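Local coordinates for synaptic vesicle membrane protein VAT-1 homolog-like (Homo sapiens, PDB 4A27) that probably acts as an oxidoreductase of the zinc-containing alcohol dehydrogenase family, in the quinone oxidoreductase subfamily, with no specific reaction assigned, at residues A[132-137]-A[209-214]; A[158-163]-A[185-190]. All coordinates share one frame; numbering follows the deposited sequence.

Interaction 1: residues A[132-137]-A[209-214]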
ATOM      1  N   VAL A 132       1.263  -6.994  10.187  1.00 33.29           N
ATOM      2  CA  VAL A 132       0.894  -5.660   9.823  1.00 36.51           C
ATOM      3  C   VAL A 132       1.448  -5.331   8.443  1.00 37.09           C
ATOM      4  O   VAL A 132       0.756  -4.670   7.631  1.00 33.26           O
ATOM      5  CB  VAL A 132       1.297  -4.622  10.873  1.00 39.77           C
ATOM      6  CG1 VAL A 132       0.959  -3.265  10.349  1.00 40.93           C
ATOM      7  CG2 VAL A 132       0.549  -4.864  12.199  1.00 38.67           C
ATOM      8  N   MET A 133       2.670  -5.783   8.161  1.00 38.07           N
ATOM      9  CA  MET A 133       3.251  -5.521   6.849  1.00 35.28           C
ATOM     10  C   MET A 133       2.482  -6.173   5.723  1.00 38.40           C
ATOM     11  O   MET A 133       2.321  -5.568   4.659  1.00 32.22           O
ATOM     12  CB  MET A 133       4.705  -5.946   6.802  1.00 35.75           C
ATOM     13  CG  MET A 133       5.609  -5.112   7.704  1.00 37.89           C
ATOM     14  SD  MET A 133       7.394  -5.432   7.417  1.00 41.23           S
ATOM     15  CE  MET A 133       7.385  -7.229   7.760  1.00 31.86           C
ATOM     16  N   LEU A 134       2.092  -7.430   5.925  1.00 31.36           N
ATOM     17  CA  LEU A 134       1.490  -8.199   4.881  1.00 29.31           C
ATOM     18  C   LEU A 134       0.055  -7.812   4.616  1.00 34.25           C
ATOM     19  O   LEU A 134      -0.377  -7.860   3.462  1.00 34.43           O
ATOM     20  CB  LEU A 134       1.505  -9.696   5.211  1.00 30.52           C
ATOM     21  CG  LEU A 134       2.846 -10.436   5.124  1.00 31.97           C
ATOM     22  CD1 LEU A 134       2.678 -11.895   5.727  1.00 28.12           C
ATOM     23  CD2 LEU A 134       3.437 -10.391   3.650  1.00 34.67           C
ATOM     24  N   PHE A 135      -0.699  -7.469   5.670  1.00 30.67           N
ATOM     25  CA  PHE A 135      -2.118  -7.276   5.527  1.00 37.27           C
ATOM     26  C   PHE A 135      -2.613  -5.857   5.776  1.00 40.32           C
ATOM     27  O   PHE A 135      -3.685  -5.534   5.320  1.00 40.83           O
ATOM     28  CB  PHE A 135      -2.892  -8.243   6.426  1.00 37.47           C
ATOM     29  CG  PHE A 135      -2.562  -9.674   6.184  1.00 36.20           C
ATOM     30  CD1 PHE A 135      -3.011 -10.313   5.021  1.00 45.75           C
ATOM     31  CD2 PHE A 135      -1.856 -10.422   7.132  1.00 35.88           C
ATOM     32  CE1 PHE A 135      -2.711 -11.685   4.783  1.00 39.35           C
ATOM     33  CE2 PHE A 135      -1.566 -11.788   6.915  1.00 41.66           C
ATOM     34  CZ  PHE A 135      -1.995 -12.409   5.727  1.00 39.90           C
ATOM     35  N   GLU A 136      -1.833  -5.008   6.451  1.00 40.50           N
ATOM     36  CA  GLU A 136      -2.215  -3.621   6.635  1.00 41.63           C
ATOM     37  C   GLU A 136      -1.422  -2.672   5.729  1.00 49.79           C
ATOM     38  O   GLU A 136      -2.018  -1.805   5.137  1.00 57.69           O
ATOM     39  CB  GLU A 136      -2.141  -3.242   8.083  1.00 43.73           C
ATOM     40  CG  GLU A 136      -3.147  -4.032   8.950  1.00 42.34           C
ATOM     41  CD  GLU A 136      -4.612  -3.584   8.753  1.00 61.29           C
ATOM     42  OE1 GLU A 136      -4.833  -2.510   8.162  1.00 57.39           O
ATOM     43  OE2 GLU A 136      -5.541  -4.309   9.182  1.00 59.60           O
ATOM     44  N   VAL A 137      -0.114  -2.872   5.545  1.00 44.99           N
ATOM     45  CA  VAL A 137       0.638  -2.034   4.621  1.00 40.11           C
ATOM     46  C   VAL A 137       0.434  -2.564   3.190  1.00 50.76           C
ATOM     47  O   VAL A 137      -0.193  -1.917   2.360  1.00 47.22           O
ATOM     48  CB  VAL A 137       2.112  -1.943   5.012  1.00 51.95           C
ATOM     49  CG1 VAL A 137       2.853  -1.115   4.005  1.00 47.59           C
ATOM     50  CG2 VAL A 137       2.244  -1.358   6.420  1.00 44.95           C
ATOM     51  N   VAL A 209       8.167  -9.927  -8.054  1.00 47.07           N
ATOM     52  CA  VAL A 209       7.217 -10.191  -6.967  1.00 40.95           C
ATOM     53  C   VAL A 209       6.267  -9.028  -6.653  1.00 43.74           C
ATOM     54  O   VAL A 209       6.525  -7.866  -6.986  1.00 41.40           O
ATOM     55  CB  VAL A 209       7.966 -10.608  -5.669  1.00 42.85           C
ATOM     56  CG1 VAL A 209       8.681 -11.950  -5.862  1.00 45.86           C
ATOM     57  CG2 VAL A 209       8.943  -9.522  -5.282  1.00 34.52           C
ATOM     58  N   ASP A 210       5.169  -9.371  -5.979  1.00 38.87           N
ATOM     59  CA  ASP A 210       4.200  -8.402  -5.523  1.00 41.83           C
ATOM     60  C   ASP A 210       4.653  -7.623  -4.303  1.00 47.06           C
ATOM     61  O   ASP A 210       4.332  -6.426  -4.185  1.00 40.62           O
ATOM     62  CB  ASP A 210       2.887  -9.111  -5.185  1.00 42.29           C
ATOM     63  CG  ASP A 210       2.282  -9.795  -6.391  1.00 44.78           C
ATOM     64  OD1 ASP A 210       1.755  -9.058  -7.241  1.00 50.41           O
ATOM     65  OD2 ASP A 210       2.381 -11.043  -6.512  1.00 44.56           O
ATOM     66  N   ILE A 211       5.388  -8.288  -3.398  1.00 46.02           N
ATOM     67  CA  ILE A 211       5.811  -7.659  -2.157  1.00 38.60           C
ATOM     68  C   ILE A 211       7.266  -7.983  -1.860  1.00 41.88           C
ATOM     69  O   ILE A 211       7.669  -9.168  -1.864  1.00 32.63           O
ATOM     70  CB  ILE A 211       4.991  -8.135  -0.968  1.00 37.79           C
ATOM     71  CG1 ILE A 211       3.490  -7.897  -1.161  1.00 37.15           C
ATOM     72  CG2 ILE A 211       5.539  -7.506   0.365  1.00 36.52           C
ATOM     73  CD1 ILE A 211       2.667  -8.609  -0.067  1.00 32.32           C
ATOM     74  N   VAL A 212       8.055  -6.943  -1.582  1.00 33.59           N
ATOM     75  CA  VAL A 212       9.405  -7.143  -1.083  1.00 39.73           C
ATOM     76  C   VAL A 212       9.474  -6.613   0.359  1.00 38.95           C
ATOM     77  O   VAL A 212       9.084  -5.464   0.589  1.00 36.30           O
ATOM     78  CB  VAL A 212      10.480  -6.445  -1.942  1.00 40.46           C
ATOM     79  CG1 VAL A 212      11.894  -6.664  -1.290  1.00 42.61           C
ATOM     80  CG2 VAL A 212      10.486  -6.986  -3.390  1.00 45.66           C
ATOM     81  N   LEU A 213       9.989  -7.443   1.282  1.00 35.86           N
ATOM     82  CA  LEU A 213      10.170  -7.091   2.684  1.00 34.96           C
ATOM     83  C   LEU A 213      11.640  -7.069   3.028  1.00 39.81           C
ATOM     84  O   LEU A 213      12.340  -8.099   2.975  1.00 38.89           O
ATOM     85  CB  LEU A 213       9.484  -8.071   3.599  1.00 36.31           C
ATOM     86  CG  LEU A 213       8.020  -8.300   3.309  1.00 37.40           C
ATOM     87  CD1 LEU A 213       7.510  -9.461   4.122  1.00 43.51           C
ATOM     88  CD2 LEU A 213       7.264  -6.973   3.587  1.00 32.27           C
ATOM     89  N   ASP A 214      12.122  -5.880   3.379  1.00 40.30           N
ATOM     90  CA  ASP A 214      13.543  -5.661   3.524  1.00 36.00           C
ATOM     91  C   ASP A 214      13.882  -4.986   4.845  1.00 49.80           C
ATOM     92  O   ASP A 214      13.469  -3.837   5.099  1.00 43.63           O
ATOM     93  CB  ASP A 214      14.010  -4.747   2.389  1.00 43.04           C
ATOM     94  CG  ASP A 214      15.524  -4.746   2.230  1.00 49.27           C
ATOM     95  OD1 ASP A 214      16.201  -5.620   2.827  1.00 49.22           O
ATOM     96  OD2 ASP A 214      16.018  -3.899   1.467  1.00 57.54           O
TER

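Interaction 2: residues A[158-163]-A[185-190]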
ATOM      1  N   ALA A 158       8.144 -15.661  10.683  1.00 31.97           N
ATOM      2  CA  ALA A 158       6.756 -15.263  10.919  1.00 35.88           C
ATOM      3  C   ALA A 158       6.073 -14.919   9.585  1.00 33.67           C
ATOM      4  O   ALA A 158       4.920 -15.293   9.348  1.00 29.66           O
ATOM      5  CB  ALA A 158       6.675 -14.074  11.931  1.00 32.08           C
ATOM      6  N   VAL A 159       6.775 -14.221   8.704  1.00 28.21           N
ATOM      7  CA  VAL A 159       6.250 -13.899   7.367  1.00 29.42           C
ATOM      8  C   VAL A 159       5.917 -15.196   6.555  1.00 28.94           C
ATOM      9  O   VAL A 159       4.825 -15.320   5.961  1.00 33.12           O
ATOM     10  CB  VAL A 159       7.225 -12.969   6.573  1.00 32.08           C
ATOM     11  CG1 VAL A 159       6.897 -12.875   5.061  1.00 30.87           C
ATOM     12  CG2 VAL A 159       7.309 -11.501   7.155  1.00 34.66           C
ATOM     13  N   ALA A 160       6.813 -16.190   6.582  1.00 36.64           N
ATOM     14  CA  ALA A 160       6.597 -17.446   5.799  1.00 32.83           C
ATOM     15  C   ALA A 160       5.380 -18.174   6.306  1.00 36.18           C
ATOM     16  O   ALA A 160       4.592 -18.654   5.541  1.00 34.55           O
ATOM     17  CB  ALA A 160       7.808 -18.369   5.851  1.00 32.45           C
ATOM     18  N   GLN A 161       5.205 -18.226   7.614  1.00 37.63           N
ATOM     19  CA  GLN A 161       4.093 -18.970   8.186  1.00 34.34           C
ATOM     20  C   GLN A 161       2.771 -18.270   7.852  1.00 40.43           C
ATOM     21  O   GLN A 161       1.783 -18.925   7.591  1.00 40.18           O
ATOM     22  CB  GLN A 161       4.242 -19.049   9.717  1.00 35.55           C
ATOM     23  CG  GLN A 161       5.379 -19.949  10.144  1.00 38.34           C
ATOM     24  CD  GLN A 161       5.497 -20.078  11.628  1.00 37.84           C
ATOM     25  OE1 GLN A 161       4.517 -19.874  12.348  1.00 37.34           O
ATOM     26  NE2 GLN A 161       6.679 -20.477  12.108  1.00 34.88           N
ATOM     27  N   LEU A 162       2.749 -16.933   7.925  1.00 32.99           N
ATOM     28  CA  LEU A 162       1.528 -16.205   7.642  1.00 35.63           C
ATOM     29  C   LEU A 162       1.153 -16.260   6.160  1.00 34.93           C
ATOM     30  O   LEU A 162      -0.026 -16.357   5.834  1.00 33.94           O
ATOM     31  CB  LEU A 162       1.604 -14.745   8.115  1.00 31.43           C
ATOM     32  CG  LEU A 162       1.560 -14.542   9.596  1.00 30.97           C
ATOM     33  CD1 LEU A 162       2.000 -13.096   9.967  1.00 30.64           C
ATOM     34  CD2 LEU A 162       0.101 -14.891  10.045  1.00 34.42           C
ATOM     35  N   CYS A 163       2.143 -16.203   5.264  1.00 38.50           N
ATOM     36  CA  CYS A 163       1.862 -16.390   3.827  1.00 35.56           C
ATOM     37  C   CYS A 163       1.149 -17.744   3.567  1.00 44.56           C
ATOM     38  O   CYS A 163       0.269 -17.833   2.701  1.00 37.72           O
ATOM     39  CB  CYS A 163       3.133 -16.334   3.004  1.00 34.10           C
ATOM     40  SG  CYS A 163       3.840 -14.650   2.871  1.00 35.33           S
ATOM     41  N   ASP A 185      11.988 -25.975   4.146  1.00 42.84           N
ATOM     42  CA  ASP A 185      10.537 -26.325   4.081  1.00 52.67           C
ATOM     43  C   ASP A 185       9.598 -25.176   4.483  1.00 50.70           C
ATOM     44  O   ASP A 185       8.388 -25.290   4.343  1.00 54.67           O
ATOM     45  CB  ASP A 185      10.187 -27.557   4.943  1.00 49.19           C
ATOM     46  CG  ASP A 185      10.978 -28.811   4.548  1.00 70.54           C
ATOM     47  OD1 ASP A 185      11.552 -28.865   3.435  1.00 63.52           O
ATOM     48  OD2 ASP A 185      11.027 -29.746   5.375  1.00 87.50           O
ATOM     49  N   SER A 186      10.147 -24.079   4.982  1.00 49.36           N
ATOM     50  CA  SER A 186       9.324 -22.951   5.398  1.00 52.74           C
ATOM     51  C   SER A 186       9.002 -21.976   4.247  1.00 48.21           C
ATOM     52  O   SER A 186       8.118 -21.148   4.378  1.00 39.70           O
ATOM     53  CB  SER A 186       9.997 -22.213   6.557  1.00 44.43           C
ATOM     54  OG  SER A 186      11.175 -21.530   6.153  1.00 46.48           O
ATOM     55  N   VAL A 187       9.713 -22.054   3.129  1.00 42.19           N
ATOM     56  CA  VAL A 187       9.438 -21.158   1.996  1.00 42.83           C
ATOM     57  C   VAL A 187       9.300 -21.975   0.692  1.00 45.48           C
ATOM     58  O   VAL A 187       9.536 -23.157   0.705  1.00 49.20           O
ATOM     59  CB  VAL A 187      10.556 -20.128   1.907  1.00 42.77           C
ATOM     60  CG1 VAL A 187      10.727 -19.420   3.277  1.00 36.81           C
ATOM     61  CG2 VAL A 187      11.852 -20.786   1.462  1.00 43.11           C
ATOM     62  N   THR A 188       8.855 -21.382  -0.411  1.00 52.54           N
ATOM     63  CA  THR A 188       8.702 -22.149  -1.657  1.00 52.00           C
ATOM     64  C   THR A 188      10.034 -22.325  -2.391  1.00 57.31           C
ATOM     65  O   THR A 188      10.318 -23.395  -2.952  1.00 46.15           O
ATOM     66  CB  THR A 188       7.701 -21.513  -2.640  1.00 44.34           C
ATOM     67  OG1 THR A 188       6.578 -20.959  -1.934  1.00 40.90           O
ATOM     68  CG2 THR A 188       7.230 -22.584  -3.702  1.00 39.26           C
ATOM     69  N   HIS A 189      10.818 -21.252  -2.422  1.00 45.02           N
ATOM     70  CA  HIS A 189      12.135 -21.248  -3.044  1.00 48.69           C
ATOM     71  C   HIS A 189      13.073 -20.450  -2.144  1.00 48.87           C
ATOM     72  O   HIS A 189      12.722 -19.363  -1.703  1.00 47.39           O
ATOM     73  CB  HIS A 189      12.102 -20.610  -4.437  1.00 49.53           C
ATOM     74  CG  HIS A 189      11.161 -21.295  -5.374  1.00 70.72           C
ATOM     75  ND1 HIS A 189       9.983 -20.721  -5.800  1.00 65.21           N
ATOM     76  CD2 HIS A 189      11.208 -22.526  -5.941  1.00 60.18           C
ATOM     77  CE1 HIS A 189       9.353 -21.559  -6.606  1.00 61.25           C
ATOM     78  NE2 HIS A 189      10.070 -22.665  -6.699  1.00 63.67           N
ATOM     79  N   LEU A 190      14.267 -20.985  -1.919  1.00 47.88           N
ATOM     80  CA  LEU A 190      15.245 -20.395  -1.025  1.00 55.31           C
ATOM     81  C   LEU A 190      16.531 -20.112  -1.791  1.00 60.58           C
ATOM     82  O   LEU A 190      17.006 -20.968  -2.523  1.00 65.11           O
ATOM     83  CB  LEU A 190      15.511 -21.364   0.147  1.00 46.42           C
ATOM     84  CG  LEU A 190      16.219 -20.838   1.385  1.00 44.11           C
ATOM     85  CD1 LEU A 190      15.420 -19.720   2.072  1.00 49.45           C
ATOM     86  CD2 LEU A 190      16.534 -21.968   2.384  1.00 46.81           C
TER

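Interaction 1: residues A[132-137]-A[209-214]
Next to Met133 and Leu134, which meet Leu213 and Ile211 across the contact, the carbonyl Val132 O is gripped by two amides: Glu136 N and Val137 N each donate to it at 2.9 Å. The first bond closes an alpha-helical turn, the second a wider pi-type turn, so the last turn of helix 124-137 is expanded. The axes of helix 132-137 and strand 211-214 approach to 10.4 Å, at 135° between their chain directions, so the backbones stay apart and the contact is made by side chains.

Three residue pairs do so. Met133 reaches Leu213 with the end of its chain: SD lies 4.1 Å from Leu213 CD2. The bend at chi3 (-58°) folds the terminal methyl back to the same branch, and Met133 CE is 4.2 Å from Leu213 CD2. Leu134 does not leave the helix pointing at the strand, but its CD2 reaches in. It lies 4.2 Å from Ile211 CD1, where the two side chains are roughly perpendicular, and 4.2 Å from Leu213 CD1. Leu213 therefore divides its branches, CD2 to the methionine and CD1 to the leucine.

All four touching residues are buried; helix 154-163 covers part of the cluster, Val155 against Met133 and Val159 against Leu213. Asp210 OD2 forms a salt bridge with Lys229 NZ and accepts a hydrogen bond from Ser145 N, and Glu136 forms a salt bridge with Arg141 of the second subunit. No hydrogen bond crosses between the segments, which implies that cohesion here is dispersive and hydrophobic.

Interaction 2: residues A[158-163]-A[185-190]
Ala160 CB points from helix 154-163 toward residues 185-190 and meets both Ser186 O and Val187 CG1, so the van der Waals contact converges on one methyl group. It lies 3.2 Å from the backbone atom Ser186 O. The C-O-CB angle, about 136° at that oxygen, shows the methyl approaching obliquely to the carbonyl bond. On the apolar side, Ala160 CB meets Val187 CG1 at 4.0 Å. Val187 turns this branch to the helix because CG1 stands opposite its carbonyl carbon (chi1 -53°), beside the backbone N. Ser186 contributes its backbone more than its side chain, whose CB remains 4.5 Å from Ala160 CB. With just a methyl on the helix side, the backbones come close: Ala160 CA and Val187 CA are 6.0 Å apart. The two segments bury 88 Å² in all, with Ala160 the one buried residue of the three that touch.

No hydrogen bond joins the two segments directly; their polar atoms bond within the helix or to neighbouring residues. Within the helix, Cys163 N donates to Val159 O at 2.9 Å, and Leu162 N to Ala158 O at 3.1 Å, so the turn bearing Ala160 is regular. The hydroxyl Ser186 OG is held by Ile183 O, at the end of helix 180-183, and by Gln157 NE2, one turn earlier on helix 154-163. That second bond ties the loop to the helix just beyond the contact. Thr188 OG1 likewise bonds Val171 N.

The loop leads from helix 180-183 into strand 189-192, an outermost strand of the parallel sheet within this chain, which pairs with strand 170-175. Val187 also rests on Val171 of that strand, while another flank of helix 154-163 packs on helix 124-137 through Ala158 and Leu162.

In the fold
Both interactions belong to the nucleotide-binding-type Rossmann domain, whose six parallel strands run in the order 3-2-1-4-5-6. The centres of interaction 1 and interaction 2 are about 13 Å apart. Along the chain, segment 132-137 comes first, then 158-163 and 185-190, and finally 209-214, so interaction 2 falls wholly between the two halves of interaction 1. Helix 154-163 links them: its Val159 CG1 packs 3.6 Å from Leu213 CD1, and its Leu162 CB lies 3.9 Å from Leu134 CD1. Interaction 1 thus seats helix 124-137 on the fourth strand, while interaction 2 fits helix 154-163 to the approach to the outer third strand, so the two contacts pack against each other through helix 154-163.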